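Local coordinates for protein-S-isoprenylcysteine O-methyltransferase (Tribolium castaneum, PDB 5V7P), which catalyses the methylation of the carboxyl group of C-terminal isoprenylated cysteines, using S-adenosyl-L-methionine as methyl donor in the endoplasmic reticulum membrane, at residues His186-Glu191 and Tyr248-Met253. Numbering follows the deposited sequence.
With SAH (S-adenosyl-L-homocysteine), chain C.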
ATOM      1  N   HIS A 186      -7.412  -1.436  -4.147  1.00 19.92           N
ATOM      2  CA  HIS A 186      -6.095  -0.969  -3.734  1.00 21.65           C
ATOM      3  C   HIS A 186      -5.606   0.182  -4.599  1.00 21.18           C
ATOM      4  O   HIS A 186      -4.758   0.962  -4.153  1.00 24.03           O
ATOM      5  CB  HIS A 186      -5.089  -2.122  -3.781  1.00 22.88           C
ATOM      6  CG  HIS A 186      -5.047  -2.942  -2.530  1.00 32.96           C
ATOM      7  ND1 HIS A 186      -4.736  -4.286  -2.530  1.00 30.25           N
ATOM      8  CD2 HIS A 186      -5.263  -2.607  -1.236  1.00 24.75           C
ATOM      9  CE1 HIS A 186      -4.769  -4.744  -1.292  1.00 31.09           C
ATOM     10  NE2 HIS A 186      -5.088  -3.746  -0.488  1.00 29.19           N
ATOM     11  N   LEU A 187      -6.125   0.307  -5.815  1.00 22.86           N
ATOM     12  CA  LEU A 187      -5.758   1.375  -6.733  1.00 25.79           C
ATOM     13  C   LEU A 187      -6.918   2.350  -6.863  1.00 29.47           C
ATOM     14  O   LEU A 187      -8.057   1.937  -7.110  1.00 30.59           O
ATOM     15  CB  LEU A 187      -5.391   0.808  -8.107  1.00 29.34           C
ATOM     16  CG  LEU A 187      -3.952   0.319  -8.295  1.00 38.17           C
ATOM     17  CD1 LEU A 187      -3.497  -0.575  -7.152  1.00 33.61           C
ATOM     18  CD2 LEU A 187      -3.829  -0.412  -9.622  1.00 32.72           C
ATOM     19  N   VAL A 188      -6.628   3.642  -6.693  1.00 26.78           N
ATOM     20  CA  VAL A 188      -7.653   4.661  -6.864  1.00 25.83           C
ATOM     21  C   VAL A 188      -8.155   4.633  -8.301  1.00 27.62           C
ATOM     22  O   VAL A 188      -7.372   4.556  -9.257  1.00 31.93           O
ATOM     23  CB  VAL A 188      -7.099   6.046  -6.491  1.00 15.42           C
ATOM     24  CG1 VAL A 188      -8.130   7.138  -6.763  1.00 25.03           C
ATOM     25  CG2 VAL A 188      -6.678   6.070  -5.029  1.00 24.80           C
ATOM     26  N   GLN A 189      -9.474   4.700  -8.458  1.00 27.17           N
ATOM     27  CA  GLN A 189     -10.116   4.613  -9.763  1.00 23.90           C
ATOM     28  C   GLN A 189     -10.463   6.008 -10.261  1.00 25.38           C
ATOM     29  O   GLN A 189     -11.025   6.818  -9.515  1.00 31.41           O
ATOM     30  CB  GLN A 189     -11.380   3.755  -9.688  1.00 20.81           C
ATOM     31  CG  GLN A 189     -11.145   2.349  -9.173  1.00 25.25           C
ATOM     32  CD  GLN A 189     -10.226   1.542 -10.069  1.00 31.34           C
ATOM     33  OE1 GLN A 189     -10.551   1.268 -11.225  1.00 32.25           O
ATOM     34  NE2 GLN A 189      -9.068   1.161  -9.541  1.00 26.20           N
ATOM     35  N   CYS A 190     -10.130   6.285 -11.521  1.00 26.24           N
ATOM     36  CA  CYS A 190     -10.483   7.548 -12.150  1.00 33.42           C
ATOM     37  C   CYS A 190     -11.691   7.434 -13.071  1.00 28.00           C
ATOM     38  O   CYS A 190     -12.219   8.463 -13.504  1.00 33.01           O
ATOM     39  CB  CYS A 190      -9.295   8.094 -12.948  1.00 28.76           C
ATOM     40  SG  CYS A 190      -8.909   7.149 -14.417  1.00 33.78           S
ATOM     41  N   GLU A 191     -12.131   6.218 -13.385  1.00 25.83           N
ATOM     42  CA  GLU A 191     -13.310   5.990 -14.206  1.00 37.32           C
ATOM     43  C   GLU A 191     -14.337   5.200 -13.410  1.00 31.64           C
ATOM     44  O   GLU A 191     -13.984   4.318 -12.621  1.00 36.08           O
ATOM     45  CB  GLU A 191     -12.951   5.245 -15.495  1.00 32.90           C
ATOM     46  CG  GLU A 191     -12.125   6.077 -16.464  1.00 47.47           C
ATOM     47  CD  GLU A 191     -11.833   5.349 -17.762  1.00 46.23           C
ATOM     48  OE1 GLU A 191     -11.890   4.102 -17.774  1.00 45.48           O
ATOM     49  OE2 GLU A 191     -11.548   6.029 -18.770  1.00 50.27           O
ATOM     50  N   TYR A 248      -7.407  13.661  -1.511  1.00 22.35           N
ATOM     51  CA  TYR A 248      -7.795  14.834  -2.287  1.00 23.63           C
ATOM     52  C   TYR A 248      -8.142  14.451  -3.720  1.00 27.60           C
ATOM     53  O   TYR A 248      -9.221  14.788  -4.222  1.00 24.80           O
ATOM     54  CB  TYR A 248      -6.672  15.869  -2.258  1.00 20.94           C
ATOM     55  CG  TYR A 248      -7.063  17.215  -2.821  1.00 28.46           C
ATOM     56  CD1 TYR A 248      -7.837  18.099  -2.082  1.00 31.24           C
ATOM     57  CD2 TYR A 248      -6.649  17.608  -4.089  1.00 40.67           C
ATOM     58  CE1 TYR A 248      -8.194  19.334  -2.589  1.00 38.38           C
ATOM     59  CE2 TYR A 248      -7.001  18.842  -4.604  1.00 38.60           C
ATOM     60  CZ  TYR A 248      -7.774  19.701  -3.850  1.00 33.76           C
ATOM     61  OH  TYR A 248      -8.129  20.929  -4.356  1.00 49.63           O
ATOM     62  N   ILE A 249      -7.234  13.744  -4.396  1.00 24.75           N
ATOM     63  CA  ILE A 249      -7.514  13.294  -5.755  1.00 22.27           C
ATOM     64  C   ILE A 249      -8.642  12.272  -5.758  1.00 32.50           C
ATOM     65  O   ILE A 249      -9.445  12.224  -6.700  1.00 25.64           O
ATOM     66  CB  ILE A 249      -6.236  12.719  -6.398  1.00 19.48           C
ATOM     67  CG1 ILE A 249      -6.481  12.325  -7.860  1.00 34.77           C
ATOM     68  CG2 ILE A 249      -5.720  11.519  -5.617  1.00 33.22           C
ATOM     69  CD1 ILE A 249      -6.709  13.501  -8.783  1.00 39.85           C
ATOM     70  N   GLU A 250      -8.726  11.445  -4.714  1.00 27.80           N
ATOM     71  CA  GLU A 250      -9.711  10.370  -4.691  1.00 20.90           C
ATOM     72  C   GLU A 250     -11.129  10.919  -4.615  1.00 28.07           C
ATOM     73  O   GLU A 250     -12.034  10.410  -5.287  1.00 19.47           O
ATOM     74  CB  GLU A 250      -9.424   9.438  -3.515  1.00 25.13           C
ATOM     75  CG  GLU A 250     -10.427   8.310  -3.342  1.00 27.42           C
ATOM     76  CD  GLU A 250      -9.931   7.235  -2.392  1.00 32.03           C
ATOM     77  OE1 GLU A 250      -8.700   7.075  -2.265  1.00 28.05           O
ATOM     78  OE2 GLU A 250     -10.769   6.553  -1.766  1.00 26.22           O
ATOM     79  N   GLU A 251     -11.343  11.960  -3.811  1.00 23.99           N
ATOM     80  CA  GLU A 251     -12.671  12.540  -3.680  1.00 27.42           C
ATOM     81  C   GLU A 251     -13.066  13.381  -4.886  1.00 30.63           C
ATOM     82  O   GLU A 251     -14.264  13.543  -5.143  1.00 31.68           O
ATOM     83  CB  GLU A 251     -12.753  13.385  -2.409  1.00 26.46           C
ATOM     84  CG  GLU A 251     -12.697  12.566  -1.133  1.00 16.28           C
ATOM     85  CD  GLU A 251     -13.113  13.360   0.088  1.00 26.27           C
ATOM     86  OE1 GLU A 251     -13.208  14.602  -0.011  1.00 33.65           O
ATOM     87  OE2 GLU A 251     -13.349  12.745   1.148  1.00 25.98           O
ATOM     88  N   SER A 252     -12.097  13.918  -5.629  1.00 25.92           N
ATOM     89  CA  SER A 252     -12.429  14.614  -6.867  1.00 34.05           C
ATOM     90  C   SER A 252     -13.019  13.650  -7.887  1.00 23.93           C
ATOM     91  O   SER A 252     -13.918  14.019  -8.651  1.00 31.65           O
ATOM     92  CB  SER A 252     -11.190  15.306  -7.437  1.00 26.07           C
ATOM     93  OG  SER A 252     -10.268  14.365  -7.958  1.00 36.81           O
ATOM     94  N   MET A 253     -12.527  12.407  -7.913  1.00 25.07           N
ATOM     95  CA  MET A 253     -13.113  11.400  -8.791  1.00 23.66           C
ATOM     96  C   MET A 253     -14.460  10.923  -8.264  1.00 34.86           C
ATOM     97  O   MET A 253     -15.356  10.606  -9.055  1.00 32.18           O
ATOM     98  CB  MET A 253     -12.163  10.212  -8.947  1.00 28.95           C
ATOM     99  CG  MET A 253     -10.734  10.578  -9.330  1.00 34.60           C
ATOM    100  SD  MET A 253     -10.628  11.834 -10.617  1.00 57.82           S
ATOM    101  CE  MET A 253     -11.515  11.050 -11.959  1.00 52.35           C
TER
HETATM  102  N   SAH C 301     -11.088   5.749   0.703  1.00 23.78           N
HETATM  103  CA  SAH C 301     -11.897   4.605   1.101  1.00 22.99           C
HETATM  104  CB  SAH C 301     -11.751   3.472   0.091  1.00 24.15           C
HETATM  105  CG  SAH C 301     -10.311   3.105  -0.249  1.00 24.19           C
HETATM  106  SD  SAH C 301     -10.241   1.939  -1.636  1.00 21.82           S
HETATM  107  C   SAH C 301     -11.507   4.118   2.495  1.00 28.54           C
HETATM  108  O   SAH C 301     -10.457   4.485   3.026  1.00 18.10           O
HETATM  109  OXT SAH C 301     -12.228   3.345   3.127  1.00 15.91           O
HETATM  110  C5' SAH C 301     -10.189   3.226  -2.917  1.00 20.06           C
HETATM  111  C4' SAH C 301     -11.365   3.167  -3.884  1.00 23.38           C
HETATM  112  O4' SAH C 301     -12.584   3.209  -3.171  1.00 27.18           O
HETATM  113  C3' SAH C 301     -11.343   4.364  -4.823  1.00 33.18           C
HETATM  114  O3' SAH C 301     -11.276   3.941  -6.166  1.00 27.33           O
HETATM  115  C2' SAH C 301     -12.626   5.123  -4.554  1.00 28.37           C
HETATM  116  O2' SAH C 301     -13.256   5.503  -5.756  1.00 23.51           O
HETATM  117  C1' SAH C 301     -13.475   4.151  -3.740  1.00 27.19           C
HETATM  118  N9  SAH C 301     -14.261   4.802  -2.671  1.00 22.96           N
HETATM  119  C8  SAH C 301     -13.823   5.707  -1.740  1.00 25.75           C
HETATM  120  N7  SAH C 301     -14.856   6.042  -0.936  1.00 22.18           N
HETATM  121  C5  SAH C 301     -15.948   5.360  -1.339  1.00 21.39           C
HETATM  122  C6  SAH C 301     -17.254   5.331  -0.874  1.00 20.50           C
HETATM  123  N6  SAH C 301     -17.624   6.074   0.164  1.00 20.73           N
HETATM  124  N1  SAH C 301     -18.169   4.518  -1.505  1.00 18.50           N
HETATM  125  C2  SAH C 301     -17.793   3.746  -2.582  1.00 21.16           C
HETATM  126  N3  SAH C 301     -16.494   3.782  -3.037  1.00 15.84           N
HETATM  127  C4  SAH C 301     -15.588   4.577  -2.425  1.00 20.18           C
HETATM  128  O   HOH W   1     -11.797   7.423  -6.834  1.00 25.89           O
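A chi1 of 177° turns CG of E250 away from the backbone N, and the chain, extended beyond it, carries the carboxylate from helix 231-258 past V188 to the amino acid end of S-adenosyl-L-homocysteine. V188 rotates CG1 anti to its own N, which lays that methyl over CA and CB of E250, while CG2 comes within 3.6 Å of E250 OE1; the two side chains cross at a slant. Each carboxylate oxygen has its own partner: OE2 of E250 accepts a hydrogen bond from the amino group N of the ligand at 2.6 Å, and OE1 is hydrogen-bonded to the hydroxyl of Y212, another residue that binds S-adenosyl-L-methionine, which should help fix the rotation of the group.

Loop 186-191 and the helix thus form two walls of the S-adenosyl-L-methionine pocket, on what is probably the cytoplasmic side of this membrane methyltransferase. E250 meets the amino group and also passes alongside the ribose and C8 of the adenine, with OE2 3.2 Å from C8, while the loop meets the ribose hydroxyl O3'. The backbone N of Q189 donates to O3' of the ligand at 3.0 Å, and CB and CG of Q189 lie against the same hydroxyl. Its chain then bends, bringing NE2 back to L187 O at 2.7 Å; the acceptor lies close to the amide plane of Q189, but the donor stands above the carbonyl plane of L187. A water ties the walls to the ribose, donating to Q189 O and weakly to E250 O, and hydrogen-bonded to O2' of the ligand at 2.6 Å.

Farther along the helix, M253 curls against the loop. Its CB rests near Q189 O, and the terminal methyl CE lies against the backbone of C190, 3.1 Å from its O, with C190 CB at 3.8 Å.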